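Local coordinates for beta-ketoacyl-[acyl-carrier-protein] synthase FabY (PDB 4CW4) that catalyses the condensation of acetyl-CoA with malonyl-ACP to give acetoacetyl-ACP, the primer that starts fatty acid synthesis, at residues R447-A458 against A509-L517; W466-Y474 against I498-D506. All blocks are in the same frame, centred on the assembly; numbering follows the deposited sequence.

Contact 1 (R447-A458 against A509-L517); sequences RVTESEILDRVA and ADDVHQQRL
Arg447 and Asp511 pair at one end of this contact, Asp455 and Arg516 at the other, so two salt bridges of reversed polarity pin the 509-517 loop along helix 444-461. Each arginine grips its carboxylate side-on, through NE and NH2. Arg447 NE meets the syn lone pair of Asp511 OD1 at 2.8 Å, while Ala509 CB covers one face of the guanidinium. Arg516 instead approaches from above the Asp455 carboxylate: its NH2 lies 2.8 Å from Asp455 OD2 in a nearly straight bond (174°), and the two planes are 50° apart. Asp455 OD1 takes two donors, Arg516 NE from above the carboxylate plane and Arg516 N, at 2.8 Å, nearly in line with the C-O bond. Two waters also donate to Asp455 OD2, one bonded to Gln515 N and the other to His513 ND1.

Between the ion pairs, Ser451 links helix and loop through a hydroxyl used twice. With chi1 at 68°, OG reaches back to donate to Arg447 O (2.7 Å) and accepts from His513 N at 2.9 Å. Serine suits the place, being small enough for the loop backbone to come close.

Carbon contacts make up much of the rest. Glu452 lays its CB over one His513 ring face, a CH-pi contact 3.9 Å from the centroid, and its carboxylate ends beside CE1. Val448 CG2 lies against Asp511 CG. Leu517 CD2 packs on Leu454 CB at 3.8 Å, and the methyl of Ala458 touches Arg516 CB.

On the helix's other side Glu450 hydrogen-bonds the backbone of His439, a predicted active-site residue. The chemistry implies a loop of two type I turns, leading into strand 517-519, fixed by charge at both ends and by a relayed hydroxyl bond between; the several donors around Asp455 probably favour its ionised form.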
loop_
_atom_site.group_PDB
_atom_site.type_symbol
_atom_site.label_atom_id
_atom_site.label_comp_id
_atom_site.label_asym_id
_atom_site.label_seq_id
_atom_site.Cartn_x
_atom_site.Cartn_y
_atom_site.Cartn_z
ATOM N N ARG A 447 -18.543 -13.775 -13.709
ATOM C CA ARG A 447 -20.002 -13.804 -13.848
ATOM C C ARG A 447 -20.579 -15.068 -13.240
ATOM O O ARG A 447 -21.646 -15.039 -12.653
ATOM C CB ARG A 447 -20.419 -13.630 -15.319
ATOM C CG ARG A 447 -20.164 -14.835 -16.199
ATOM C CD ARG A 447 -20.388 -14.511 -17.671
ATOM N NE ARG A 447 -20.417 -15.729 -18.483
ATOM C CZ ARG A 447 -19.871 -15.885 -19.689
ATOM N NH1 ARG A 447 -19.212 -14.904 -20.274
ATOM N NH2 ARG A 447 -19.991 -17.039 -20.307
ATOM N N VAL A 448 -19.842 -16.170 -13.359
ATOM C CA VAL A 448 -20.262 -17.434 -12.753
ATOM C C VAL A 448 -19.990 -17.441 -11.236
ATOM O O VAL A 448 -20.907 -17.663 -10.432
ATOM C CB VAL A 448 -19.568 -18.644 -13.433
ATOM C CG1 VAL A 448 -19.842 -19.944 -12.665
ATOM C CG2 VAL A 448 -20.035 -18.767 -14.866
ATOM N N THR A 449 -18.737 -17.203 -10.849
ATOM C CA THR A 449 -18.392 -17.323 -9.434
ATOM C C THR A 449 -19.104 -16.304 -8.540
ATOM O O THR A 449 -19.533 -16.647 -7.443
ATOM C CB THR A 449 -16.875 -17.245 -9.180
ATOM O OG1 THR A 449 -16.339 -16.003 -9.660
ATOM C CG2 THR A 449 -16.200 -18.371 -9.849
ATOM N N GLU A 450 -19.247 -15.064 -9.001
ATOM C CA GLU A 450 -19.922 -14.058 -8.196
ATOM C C GLU A 450 -21.411 -14.310 -8.124
ATOM O O GLU A 450 -22.006 -14.182 -7.061
ATOM C CB GLU A 450 -19.650 -12.630 -8.673
ATOM C CG GLU A 450 -20.179 -11.617 -7.660
ATOM C CD GLU A 450 -19.962 -10.147 -7.990
ATOM O OE1 GLU A 450 -19.710 -9.793 -9.162
ATOM O OE2 GLU A 450 -20.118 -9.315 -7.070
ATOM N N SER A 451 -22.037 -14.652 -9.237
ATOM C CA SER A 451 -23.465 -14.925 -9.176
ATOM C C SER A 451 -23.765 -16.131 -8.287
ATOM O O SER A 451 -24.758 -16.137 -7.569
ATOM C CB SER A 451 -24.063 -15.093 -10.576
ATOM O OG SER A 451 -23.617 -16.268 -11.237
ATOM N N GLU A 452 -22.900 -17.135 -8.307
ATOM C CA GLU A 452 -23.100 -18.290 -7.440
ATOM C C GLU A 452 -23.024 -17.888 -5.966
ATOM O O GLU A 452 -23.835 -18.336 -5.167
ATOM C CB GLU A 452 -22.093 -19.393 -7.744
ATOM C CG GLU A 452 -22.275 -20.583 -6.848
ATOM C CD GLU A 452 -21.594 -21.821 -7.378
ATOM O OE1 GLU A 452 -20.726 -21.699 -8.262
ATOM O OE2 GLU A 452 -21.941 -22.920 -6.901
ATOM N N ILE A 453 -22.059 -17.049 -5.598
ATOM C CA ILE A 453 -22.000 -16.552 -4.222
ATOM C C ILE A 453 -23.265 -15.779 -3.849
ATOM O O ILE A 453 -23.871 -16.028 -2.810
ATOM C CB ILE A 453 -20.795 -15.635 -4.039
ATOM C CG1 ILE A 453 -19.509 -16.451 -4.134
ATOM C CG2 ILE A 453 -20.852 -14.901 -2.704
ATOM C CD1 ILE A 453 -18.262 -15.619 -4.356
ATOM N N LEU A 454 -23.667 -14.823 -4.678
ATOM C CA LEU A 454 -24.849 -14.029 -4.334
ATOM C C LEU A 454 -26.115 -14.881 -4.260
ATOM O O LEU A 454 -26.932 -14.720 -3.365
ATOM C CB LEU A 454 -25.046 -12.883 -5.327
ATOM C CG LEU A 454 -23.894 -11.892 -5.442
ATOM C CD1 LEU A 454 -24.165 -10.888 -6.544
ATOM C CD2 LEU A 454 -23.644 -11.190 -4.119
ATOM N N ASP A 455 -26.260 -15.793 -5.207
ATOM C CA ASP A 455 -27.412 -16.681 -5.224
ATOM C C ASP A 455 -27.466 -17.542 -3.968
ATOM O O ASP A 455 -28.534 -17.732 -3.373
ATOM C CB ASP A 455 -27.344 -17.562 -6.465
ATOM C CG ASP A 455 -28.660 -18.221 -6.788
ATOM O OD1 ASP A 455 -29.706 -17.526 -6.839
ATOM O OD2 ASP A 455 -28.631 -19.444 -7.012
ATOM N N ARG A 456 -26.327 -18.057 -3.538
ATOM C CA ARG A 456 -26.313 -18.944 -2.383
ATOM C C ARG A 456 -26.495 -18.200 -1.048
ATOM O O ARG A 456 -27.119 -18.722 -0.116
ATOM C CB ARG A 456 -25.042 -19.779 -2.384
ATOM C CG ARG A 456 -24.976 -20.749 -3.556
ATOM C CD ARG A 456 -23.772 -21.656 -3.437
ATOM N NE ARG A 456 -23.857 -22.453 -2.218
ATOM C CZ ARG A 456 -22.835 -23.073 -1.644
ATOM N NH1 ARG A 456 -21.623 -22.993 -2.166
ATOM N NH2 ARG A 456 -23.032 -23.758 -0.526
ATOM N N VAL A 457 -25.991 -16.976 -0.953
ATOM C CA VAL A 457 -26.261 -16.154 0.218
ATOM C C VAL A 457 -27.736 -15.742 0.229
ATOM O O VAL A 457 -28.388 -15.781 1.272
ATOM C CB VAL A 457 -25.335 -14.930 0.285
ATOM C CG1 VAL A 457 -25.762 -13.987 1.376
ATOM C CG2 VAL A 457 -23.906 -15.384 0.508
ATOM N N ALA A 458 -28.274 -15.363 -0.927
ATOM C CA ALA A 458 -29.702 -15.072 -1.022
ATOM C C ALA A 458 -30.539 -16.232 -0.508
ATOM O O ALA A 458 -31.504 -16.036 0.228
ATOM C CB ALA A 458 -30.080 -14.748 -2.455
ATOM N N ALA A 509 -25.623 -13.933 -19.456
ATOM C CA ALA A 509 -25.049 -15.157 -20.008
ATOM C C ALA A 509 -25.723 -16.407 -19.450
ATOM O O ALA A 509 -26.142 -16.442 -18.286
ATOM C CB ALA A 509 -23.532 -15.221 -19.778
ATOM N N ASP A 510 -25.788 -17.445 -20.284
ATOM C CA ASP A 510 -26.475 -18.674 -19.921
ATOM C C ASP A 510 -25.912 -19.362 -18.683
ATOM O O ASP A 510 -26.625 -20.107 -18.035
ATOM C CB ASP A 510 -26.440 -19.661 -21.089
ATOM C CG ASP A 510 -27.161 -19.142 -22.308
ATOM O OD1 ASP A 510 -28.400 -19.258 -22.332
ATOM O OD2 ASP A 510 -26.488 -18.611 -23.225
ATOM N N ASP A 511 -24.647 -19.121 -18.347
ATOM C CA ASP A 511 -24.032 -19.817 -17.214
ATOM C C ASP A 511 -24.119 -19.043 -15.901
ATOM O O ASP A 511 -23.611 -19.490 -14.883
ATOM C CB ASP A 511 -22.587 -20.245 -17.520
ATOM C CG ASP A 511 -21.667 -19.082 -17.873
ATOM O OD1 ASP A 511 -22.069 -17.909 -17.691
ATOM O OD2 ASP A 511 -20.515 -19.368 -18.315
ATOM N N VAL A 512 -24.760 -17.876 -15.915
ATOM C CA VAL A 512 -24.900 -17.095 -14.700
ATOM C C VAL A 512 -25.991 -17.706 -13.812
ATOM O O VAL A 512 -27.044 -18.117 -14.297
ATOM C CB VAL A 512 -25.226 -15.645 -15.044
ATOM C CG1 VAL A 512 -25.651 -14.863 -13.805
ATOM C CG2 VAL A 512 -24.011 -14.982 -15.719
ATOM N N HIS A 513 -25.733 -17.750 -12.510
ATOM C CA HIS A 513 -26.691 -18.297 -11.544
ATOM C C HIS A 513 -27.683 -17.195 -11.150
ATOM O O HIS A 513 -27.296 -16.220 -10.512
ATOM C CB HIS A 513 -25.956 -18.786 -10.298
ATOM C CG HIS A 513 -25.002 -19.909 -10.551
ATOM N ND1 HIS A 513 -24.782 -20.911 -9.627
ATOM C CD2 HIS A 513 -24.186 -20.181 -11.597
ATOM C CE1 HIS A 513 -23.877 -21.749 -10.093
ATOM N NE2 HIS A 513 -23.497 -21.330 -11.285
ATOM N N GLN A 514 -28.954 -17.357 -11.518
ATOM C CA GLN A 514 -29.934 -16.288 -11.409
ATOM C C GLN A 514 -31.156 -16.580 -10.564
ATOM O O GLN A 514 -32.009 -15.711 -10.460
ATOM C CB GLN A 514 -30.517 -15.992 -12.809
ATOM C CG GLN A 514 -29.573 -15.432 -13.768
ATOM C CD GLN A 514 -30.255 -14.847 -14.964
ATOM O OE1 GLN A 514 -30.335 -15.476 -16.028
ATOM N NE2 GLN A 514 -30.705 -13.613 -14.825
ATOM N N GLN A 515 -31.288 -17.780 -10.004
ATOM C CA GLN A 515 -32.586 -18.166 -9.448
ATOM C C GLN A 515 -33.130 -17.119 -8.476
ATOM O O GLN A 515 -34.308 -16.797 -8.529
ATOM C CB GLN A 515 -32.579 -19.559 -8.791
ATOM C CG GLN A 515 -34.002 -19.986 -8.348
ATOM C CD GLN A 515 -34.087 -21.346 -7.661
ATOM O OE1 GLN A 515 -33.123 -22.120 -7.602
ATOM N NE2 GLN A 515 -35.263 -21.641 -7.131
ATOM N N ARG A 516 -32.270 -16.589 -7.605
ATOM C CA ARG A 516 -32.682 -15.619 -6.588
ATOM C C ARG A 516 -32.212 -14.186 -6.840
ATOM O O ARG A 516 -32.324 -13.349 -5.955
ATOM C CB ARG A 516 -32.209 -16.094 -5.209
ATOM C CG ARG A 516 -33.069 -17.243 -4.683
ATOM C CD ARG A 516 -32.291 -18.270 -3.902
ATOM N NE ARG A 516 -31.435 -19.075 -4.778
ATOM C CZ ARG A 516 -31.475 -20.404 -4.903
ATOM N NH1 ARG A 516 -32.354 -21.138 -4.232
ATOM N NH2 ARG A 516 -30.618 -21.001 -5.718
ATOM N N LEU A 517 -31.730 -13.902 -8.050
ATOM C CA LEU A 517 -31.193 -12.587 -8.390
ATOM C C LEU A 517 -32.017 -11.930 -9.481
ATOM O O LEU A 517 -32.562 -12.610 -10.366
ATOM C CB LEU A 517 -29.738 -12.684 -8.882
ATOM C CG LEU A 517 -28.733 -13.448 -8.018
ATOM C CD1 LEU A 517 -27.347 -13.443 -8.635
ATOM C CD2 LEU A 517 -28.673 -12.901 -6.606
HETATM O O HOH W 1 -22.648 -18.842 -20.761
HETATM O O HOH W 2 -29.591 -20.150 -9.531
HETATM O O HOH W 3 -26.275 -20.833 -7.187
#

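Contact 2 (W466-Y474 against I498-D506)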
loop_
_atom_site.group_PDB
_atom_site.type_symbol
_atom_site.label_atom_id
_atom_site.label_comp_id
_atom_site.label_asym_id
_atom_site.label_seq_id
_atom_site.Cartn_x
_atom_site.Cartn_y
_atom_site.Cartn_z
ATOM N N TRP A 466 -33.238 -10.598 -5.806
ATOM C CA TRP A 466 -32.293 -9.664 -5.181
ATOM C C TRP A 466 -31.740 -8.755 -6.260
ATOM O O TRP A 466 -31.056 -9.227 -7.165
ATOM C CB TRP A 466 -31.142 -10.415 -4.540
ATOM C CG TRP A 466 -30.460 -9.762 -3.359
ATOM C CD1 TRP A 466 -30.837 -8.647 -2.687
ATOM C CD2 TRP A 466 -29.281 -10.246 -2.716
ATOM N NE1 TRP A 466 -29.956 -8.396 -1.654
ATOM C CE2 TRP A 466 -28.994 -9.374 -1.650
ATOM C CE3 TRP A 466 -28.446 -11.340 -2.945
ATOM C CZ2 TRP A 466 -27.899 -9.564 -0.799
ATOM C CZ3 TRP A 466 -27.359 -11.530 -2.109
ATOM C CH2 TRP A 466 -27.101 -10.648 -1.037
ATOM N N PRO A 467 -32.028 -7.455 -6.179
ATOM C CA PRO A 467 -31.588 -6.605 -7.288
ATOM C C PRO A 467 -30.079 -6.422 -7.303
ATOM O O PRO A 467 -29.445 -6.151 -6.263
ATOM C CB PRO A 467 -32.311 -5.275 -7.036
ATOM C CG PRO A 467 -33.443 -5.634 -6.110
ATOM C CD PRO A 467 -32.920 -6.734 -5.254
ATOM N N VAL A 468 -29.525 -6.563 -8.506
ATOM C CA VAL A 468 -28.090 -6.466 -8.747
ATOM C C VAL A 468 -27.792 -5.395 -9.797
ATOM O O VAL A 468 -28.440 -5.331 -10.844
ATOM C CB VAL A 468 -27.521 -7.832 -9.233
ATOM C CG1 VAL A 468 -26.046 -7.727 -9.614
ATOM C CG2 VAL A 468 -27.726 -8.915 -8.193
ATOM N N THR A 469 -26.793 -4.565 -9.520
ATOM C CA THR A 469 -26.314 -3.568 -10.460
ATOM C C THR A 469 -24.785 -3.677 -10.543
ATOM O O THR A 469 -24.160 -4.264 -9.664
ATOM C CB THR A 469 -26.795 -2.160 -10.050
ATOM O OG1 THR A 469 -26.472 -1.197 -11.071
ATOM C CG2 THR A 469 -26.214 -1.724 -8.711
ATOM N N ALA A 470 -24.201 -3.157 -11.625
ATOM C CA ALA A 470 -22.771 -3.329 -11.898
ATOM C C ALA A 470 -22.161 -2.067 -12.512
ATOM O O ALA A 470 -22.258 -1.824 -13.703
ATOM C CB ALA A 470 -22.555 -4.533 -12.802
ATOM N N VAL A 471 -21.558 -1.249 -11.658
ATOM C CA VAL A 471 -21.108 0.071 -12.070
ATOM C C VAL A 471 -20.007 -0.011 -13.140
ATOM O O VAL A 471 -19.852 0.913 -13.936
ATOM C CB VAL A 471 -20.620 0.897 -10.859
ATOM C CG1 VAL A 471 -19.231 0.423 -10.407
ATOM C CG2 VAL A 471 -20.637 2.391 -11.171
ATOM N N LYS A 472 -19.259 -1.117 -13.174
ATOM C CA LYS A 472 -18.150 -1.241 -14.134
ATOM C C LYS A 472 -18.639 -1.300 -15.577
ATOM O O LYS A 472 -17.868 -1.071 -16.511
ATOM C CB LYS A 472 -17.271 -2.457 -13.825
ATOM C CG LYS A 472 -16.512 -2.355 -12.493
ATOM C CD LYS A 472 -15.706 -3.615 -12.195
ATOM C CE LYS A 472 -14.993 -3.550 -10.843
ATOM N NZ LYS A 472 -15.944 -3.386 -9.710
ATOM N N ALA A 473 -19.921 -1.590 -15.782
ATOM C CA ALA A 473 -20.476 -1.524 -17.132
ATOM C C ALA A 473 -20.333 -0.115 -17.706
ATOM O O ALA A 473 -20.125 0.071 -18.919
ATOM C CB ALA A 473 -21.944 -1.922 -17.109
ATOM N N TYR A 474 -20.502 0.869 -16.829
ATOM C CA TYR A 474 -20.428 2.283 -17.204
ATOM C C TYR A 474 -19.016 2.856 -17.201
ATOM O O TYR A 474 -18.643 3.572 -18.136
ATOM C CB TYR A 474 -21.292 3.131 -16.266
ATOM C CG TYR A 474 -22.761 2.801 -16.306
ATOM C CD1 TYR A 474 -23.566 3.303 -17.323
ATOM C CD2 TYR A 474 -23.355 1.983 -15.347
ATOM C CE1 TYR A 474 -24.918 3.032 -17.379
ATOM C CE2 TYR A 474 -24.717 1.692 -15.407
ATOM C CZ TYR A 474 -25.492 2.226 -16.427
ATOM O OH TYR A 474 -26.837 1.961 -16.506
ATOM N N ILE A 498 -33.538 5.015 -8.376
ATOM C CA ILE A 498 -33.290 4.324 -9.637
ATOM C C ILE A 498 -32.113 3.380 -9.456
ATOM O O ILE A 498 -31.052 3.793 -8.971
ATOM C CB ILE A 498 -32.938 5.311 -10.779
ATOM C CG1 ILE A 498 -34.066 6.323 -11.007
ATOM C CG2 ILE A 498 -32.620 4.561 -12.067
ATOM C CD1 ILE A 498 -33.661 7.511 -11.823
ATOM N N LEU A 499 -32.320 2.119 -9.851
ATOM C CA LEU A 499 -31.259 1.116 -9.903
ATOM C C LEU A 499 -30.705 1.027 -11.319
ATOM O O LEU A 499 -31.430 0.640 -12.239
ATOM C CB LEU A 499 -31.795 -0.249 -9.506
ATOM C CG LEU A 499 -30.764 -1.369 -9.423
ATOM C CD1 LEU A 499 -29.888 -1.176 -8.202
ATOM C CD2 LEU A 499 -31.468 -2.700 -9.386
ATOM N N PRO A 500 -29.421 1.394 -11.516
ATOM C CA PRO A 500 -28.939 1.438 -12.904
ATOM C C PRO A 500 -28.894 0.052 -13.535
ATOM O O PRO A 500 -28.481 -0.907 -12.893
ATOM C CB PRO A 500 -27.534 2.029 -12.781
ATOM C CG PRO A 500 -27.518 2.698 -11.463
ATOM C CD PRO A 500 -28.406 1.885 -10.584
ATOM N N GLY A 501 -29.361 -0.054 -14.772
ATOM C CA GLY A 501 -29.273 -1.306 -15.498
ATOM C C GLY A 501 -27.855 -1.595 -15.965
ATOM O O GLY A 501 -26.988 -0.732 -15.943
ATOM N N ILE A 502 -27.632 -2.824 -16.407
ATOM C CA ILE A 502 -26.378 -3.198 -17.078
ATOM C C ILE A 502 -26.667 -3.039 -18.572
ATOM O O ILE A 502 -27.053 -3.989 -19.262
ATOM C CB ILE A 502 -25.927 -4.627 -16.730
ATOM C CG1 ILE A 502 -25.932 -4.828 -15.204
ATOM C CG2 ILE A 502 -24.545 -4.876 -17.333
ATOM C CD1 ILE A 502 -25.501 -6.208 -14.753
ATOM N N LYS A 503 -26.523 -1.818 -19.071
ATOM C CA LYS A 503 -27.072 -1.492 -20.395
ATOM C C LYS A 503 -26.237 -2.020 -21.541
ATOM O O LYS A 503 -26.696 -2.051 -22.680
ATOM C CB LYS A 503 -27.273 0.017 -20.530
ATOM C CG LYS A 503 -28.292 0.532 -19.567
ATOM C CD LYS A 503 -28.517 2.025 -19.698
ATOM C CE LYS A 503 -29.459 2.448 -18.628
ATOM N NZ LYS A 503 -29.028 3.705 -18.013
ATOM N N THR A 504 -25.011 -2.436 -21.243
ATOM C CA THR A 504 -24.107 -2.931 -22.260
ATOM C C THR A 504 -24.375 -4.375 -22.682
ATOM O O THR A 504 -23.836 -4.825 -23.693
ATOM C CB THR A 504 -22.679 -2.861 -21.760
ATOM O OG1 THR A 504 -22.608 -3.556 -20.508
ATOM C CG2 THR A 504 -22.233 -1.422 -21.567
ATOM N N ILE A 505 -25.194 -5.105 -21.922
ATOM C CA ILE A 505 -25.485 -6.508 -22.248
ATOM C C ILE A 505 -26.859 -6.653 -22.875
ATOM O O ILE A 505 -27.763 -5.848 -22.628
ATOM C CB ILE A 505 -25.315 -7.462 -21.021
ATOM C CG1 ILE A 505 -26.437 -7.284 -20.001
ATOM C CG2 ILE A 505 -23.939 -7.237 -20.383
ATOM C CD1 ILE A 505 -26.385 -8.313 -18.876
ATOM N N ASP A 506 -27.025 -7.693 -23.684
ATOM C CA ASP A 506 -28.315 -7.938 -24.318
ATOM C C ASP A 506 -29.157 -8.895 -23.553
ATOM O O ASP A 506 -30.382 -8.909 -23.689
ATOM C CB ASP A 506 -28.103 -8.454 -25.723
ATOM C CG ASP A 506 -27.653 -7.368 -26.635
ATOM O OD1 ASP A 506 -28.316 -6.321 -26.602
ATOM O OD2 ASP A 506 -26.626 -7.530 -27.318
HETATM O O HOH W 4 -24.924 -1.443 -14.005
#
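Thr469 and Pro500 mark the tightly packed part of this buried contact. The threonine hydroxyl, turned anti to the backbone N (chi1 -172°), donates to Pro500 O at 2.7 Å, and its CG2 and CB rest against Leu499 CD1. The other leucine branch, CD2, reaches Pro467 CB at 3.6 Å. Farther along, the small methyls of Ala470 and Ala473 let Ile502 close in, CD1 on the former and CG2 on the latter. Pro500 brings its ring carbons against Tyr474 without an N-H that would need a partner; CB lies 3.9 Å from Tyr474 CE2. Buried polar groups are satisfied here too: a water bridges Ala470 N and Gly501 O, and Tyr474 OH makes a weak bond to Gly501 O.

The more open margin holds the partly exposed Lys503 and Thr504. Lys503 NZ donates to Tyr474 OH at 3.2 Å, coming in at the ring edge, and also forms salt bridges with Glu36 and Asp523; Thr504 OG1 bonds Ser352 O.

Strand 434-437 flanks the Pro467-Thr469 end, with Leu499 on Phe435; helix 482-496 and helix 28-33 cover Pro500 through Thr493 and Phe30, and Met33 packs on Tyr474.

How the contacts relate
From the N terminus, the chain runs through helix 444-461, enters strand 466-469, turns into helix 472-475, runs through helix 482-496 and returns by the long loop that ends at strand 517-519. Contact 2 closes the inner loop, where 498-506 comes back to 466-474; contact 1 closes the outer one, with 509-517 returning to 447-458, so contact 2 nests inside contact 1. Trp466 joins them: its N is probably hydrogen-bonded to Arg516 O, and its ring packs on Leu454, Ala458 and Leu517. Together they tie one returning loop to helix 444-461 and to a core strand of the ketosynthase, near the predicted active-site His439.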